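Local coordinates for ABC transporter periplasmic-binding protein YtfQ (Mycobacterium smegmatis, PDB 6HBM) that probably binds carbohydrates, here alpha-L-arabinofuranose, in the periplasm as the solute-binding component of an ABC transporter, at residues Ile148-Gly153 and Phe210-Asp215. Numbering follows the deposited sequence.
Sequences IVQLEG and FAQNDD. With AHR (alpha-L-arabinofuranose), chain J.
Gly153 N donates to Gln212 OE1 over 2.8 Å, from 54° above the amide plane, closing the carboxyl end of two neighbouring parallel strands in one alpha/beta lobe of a periplasmic binding protein. Gln212 suits this place because its extended chain, with CG anti to the carbonyl carbon (chi1 -74°), carries the amide across to 148-153, and the two polar atoms of that amide do different work: OE1 accepts from the backbone, while NE2 makes a weak 3.4 Å bond to Gln150 OE1. The two amide planes are nearly perpendicular, 81° apart, and Gln150 NE2 turns instead to Ser182. Earlier along the strands, the parallel ladder is formed by Phe210 N to Val149 O at 2.8 Å and Leu151 N to Phe210 O at 3.0 Å; Gln212 N, donating to Leu151 O at 3.3 Å, extends it. Gln150 and Phe210 lie side by side on the face covered by helix 158-171, where Phe210 stacks on Phe167 and meets Gln150 OE1 with its ring edge. On the other face, Leu151 CD1 packs against the small Ala211 CB at 4.0 Å, and Leu151 also touches Val195 and Phe199. Asn213 N-caps helix 214-226 through OD1 to Met216 N, while its ND2 donates to arabinofuranose O2 at 2.8 Å.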
loop_
_atom_site.group_PDB
_atom_site.type_symbol
_atom_site.label_atom_id
_atom_site.label_comp_id
_atom_site.label_asym_id
_atom_site.label_seq_id
_atom_site.Cartn_x
_atom_site.Cartn_y
_atom_site.Cartn_z
ATOM N N ILE A 148 -18.204 -11.029 -6.309
ATOM C CA ILE A 148 -17.093 -10.280 -5.744
ATOM C C ILE A 148 -17.384 -8.774 -5.948
ATOM O O ILE A 148 -17.800 -8.347 -7.032
ATOM C CB ILE A 148 -15.741 -10.712 -6.390
ATOM N N VAL A 149 -17.216 -7.995 -4.882
ATOM C CA VAL A 149 -17.354 -6.541 -4.891
ATOM C C VAL A 149 -15.941 -6.009 -4.591
ATOM O O VAL A 149 -15.310 -6.468 -3.637
ATOM C CB VAL A 149 -18.466 -6.084 -3.894
ATOM C CG1 VAL A 149 -17.980 -5.051 -2.887
ATOM C CG2 VAL A 149 -19.686 -5.559 -4.636
ATOM N N GLN A 150 -15.420 -5.102 -5.441
ATOM C CA GLN A 150 -14.063 -4.564 -5.294
ATOM C C GLN A 150 -14.087 -3.113 -4.857
ATOM O O GLN A 150 -14.678 -2.278 -5.540
ATOM C CB GLN A 150 -13.294 -4.688 -6.618
ATOM C CG GLN A 150 -11.859 -4.125 -6.591
ATOM C CD GLN A 150 -11.046 -4.603 -7.765
ATOM O OE1 GLN A 150 -10.000 -5.240 -7.613
ATOM N NE2 GLN A 150 -11.496 -4.287 -8.968
ATOM N N LEU A 151 -13.407 -2.806 -3.736
ATOM C CA LEU A 151 -13.267 -1.444 -3.231
ATOM C C LEU A 151 -11.886 -1.018 -3.709
ATOM O O LEU A 151 -10.886 -1.463 -3.144
ATOM C CB LEU A 151 -13.391 -1.417 -1.699
ATOM C CG LEU A 151 -14.760 -1.869 -1.169
ATOM C CD1 LEU A 151 -14.630 -2.649 0.103
ATOM C CD2 LEU A 151 -15.684 -0.688 -0.963
ATOM N N GLU A 152 -11.830 -0.276 -4.841
ATOM C CA GLU A 152 -10.565 0.149 -5.459
ATOM C C GLU A 152 -9.867 1.255 -4.672
ATOM O O GLU A 152 -10.516 2.017 -3.972
ATOM C CB GLU A 152 -10.779 0.638 -6.910
ATOM C CG GLU A 152 -11.177 -0.412 -7.938
ATOM C CD GLU A 152 -11.396 0.184 -9.321
ATOM O OE1 GLU A 152 -12.521 0.053 -9.858
ATOM O OE2 GLU A 152 -10.447 0.798 -9.864
ATOM N N GLY A 153 -8.556 1.376 -4.854
ATOM C CA GLY A 153 -7.755 2.411 -4.214
ATOM C C GLY A 153 -7.870 3.742 -4.923
ATOM O O GLY A 153 -8.650 3.870 -5.863
ATOM N N PHE A 210 -13.483 -7.519 -1.825
ATOM C CA PHE A 210 -12.029 -7.361 -1.892
ATOM C C PHE A 210 -11.646 -5.911 -1.669
ATOM O O PHE A 210 -11.880 -5.072 -2.544
ATOM C CB PHE A 210 -11.480 -7.863 -3.239
ATOM C CG PHE A 210 -10.028 -7.508 -3.519
ATOM C CD1 PHE A 210 -9.027 -7.837 -2.615
ATOM C CD2 PHE A 210 -9.670 -6.852 -4.694
ATOM C CE1 PHE A 210 -7.701 -7.499 -2.876
ATOM C CE2 PHE A 210 -8.342 -6.519 -4.950
ATOM C CZ PHE A 210 -7.368 -6.844 -4.041
ATOM N N ALA A 211 -11.036 -5.616 -0.512
ATOM C CA ALA A 211 -10.631 -4.252 -0.195
ATOM C C ALA A 211 -9.153 -4.095 -0.448
ATOM O O ALA A 211 -8.354 -4.793 0.173
ATOM C CB ALA A 211 -10.964 -3.930 1.251
ATOM N N GLN A 212 -8.772 -3.165 -1.349
ATOM C CA GLN A 212 -7.355 -2.938 -1.701
ATOM C C GLN A 212 -6.497 -2.335 -0.546
ATOM O O GLN A 212 -5.285 -2.175 -0.699
ATOM C CB GLN A 212 -7.220 -2.111 -2.994
ATOM C CG GLN A 212 -7.541 -2.922 -4.241
ATOM C CD GLN A 212 -7.578 -2.055 -5.467
ATOM O OE1 GLN A 212 -7.133 -0.905 -5.457
ATOM N NE2 GLN A 212 -8.137 -2.570 -6.552
ATOM N N ASN A 213 -7.091 -2.065 0.614
ATOM C CA ASN A 213 -6.347 -1.637 1.784
ATOM C C ASN A 213 -7.294 -1.856 2.922
ATOM O O ASN A 213 -8.445 -1.423 2.837
ATOM C CB ASN A 213 -5.803 -0.203 1.623
ATOM C CG ASN A 213 -6.556 0.967 2.215
ATOM O OD1 ASN A 213 -7.775 1.126 2.087
ATOM N ND2 ASN A 213 -5.828 1.864 2.829
ATOM N N ASP A 214 -6.906 -2.657 3.907
ATOM C CA ASP A 214 -7.843 -3.016 4.975
ATOM C C ASP A 214 -8.678 -1.835 5.496
ATOM O O ASP A 214 -9.828 -2.055 5.826
ATOM C CB ASP A 214 -7.144 -3.763 6.115
ATOM C CG ASP A 214 -5.961 -3.057 6.728
ATOM O OD1 ASP A 214 -5.743 -1.864 6.404
ATOM O OD2 ASP A 214 -5.245 -3.695 7.530
ATOM N N ASP A 215 -8.133 -0.598 5.504
ATOM C CA ASP A 215 -8.857 0.621 5.922
ATOM C C ASP A 215 -10.216 0.775 5.230
ATOM O O ASP A 215 -11.215 1.040 5.913
ATOM C CB ASP A 215 -8.014 1.902 5.707
ATOM C CG ASP A 215 -7.392 2.457 6.974
ATOM O OD1 ASP A 215 -6.388 1.861 7.455
ATOM O OD2 ASP A 215 -7.886 3.514 7.467
HETATM O O5 AHR J . 1.142 2.926 -1.253
HETATM C C5 AHR J . 0.739 1.872 -0.398
HETATM C C4 AHR J . -0.694 2.106 -0.029
HETATM O O4 AHR J . -0.853 3.470 0.449
HETATM C C3 AHR J . -1.245 1.247 1.099
HETATM O O3 AHR J . -1.619 -0.071 0.730
HETATM C C2 AHR J . -2.437 2.091 1.520
HETATM O O2 AHR J . -3.038 1.620 2.720
HETATM C C1 AHR J . -1.783 3.478 1.551
HETATM O O1 AHR J . -2.717 4.583 1.460
#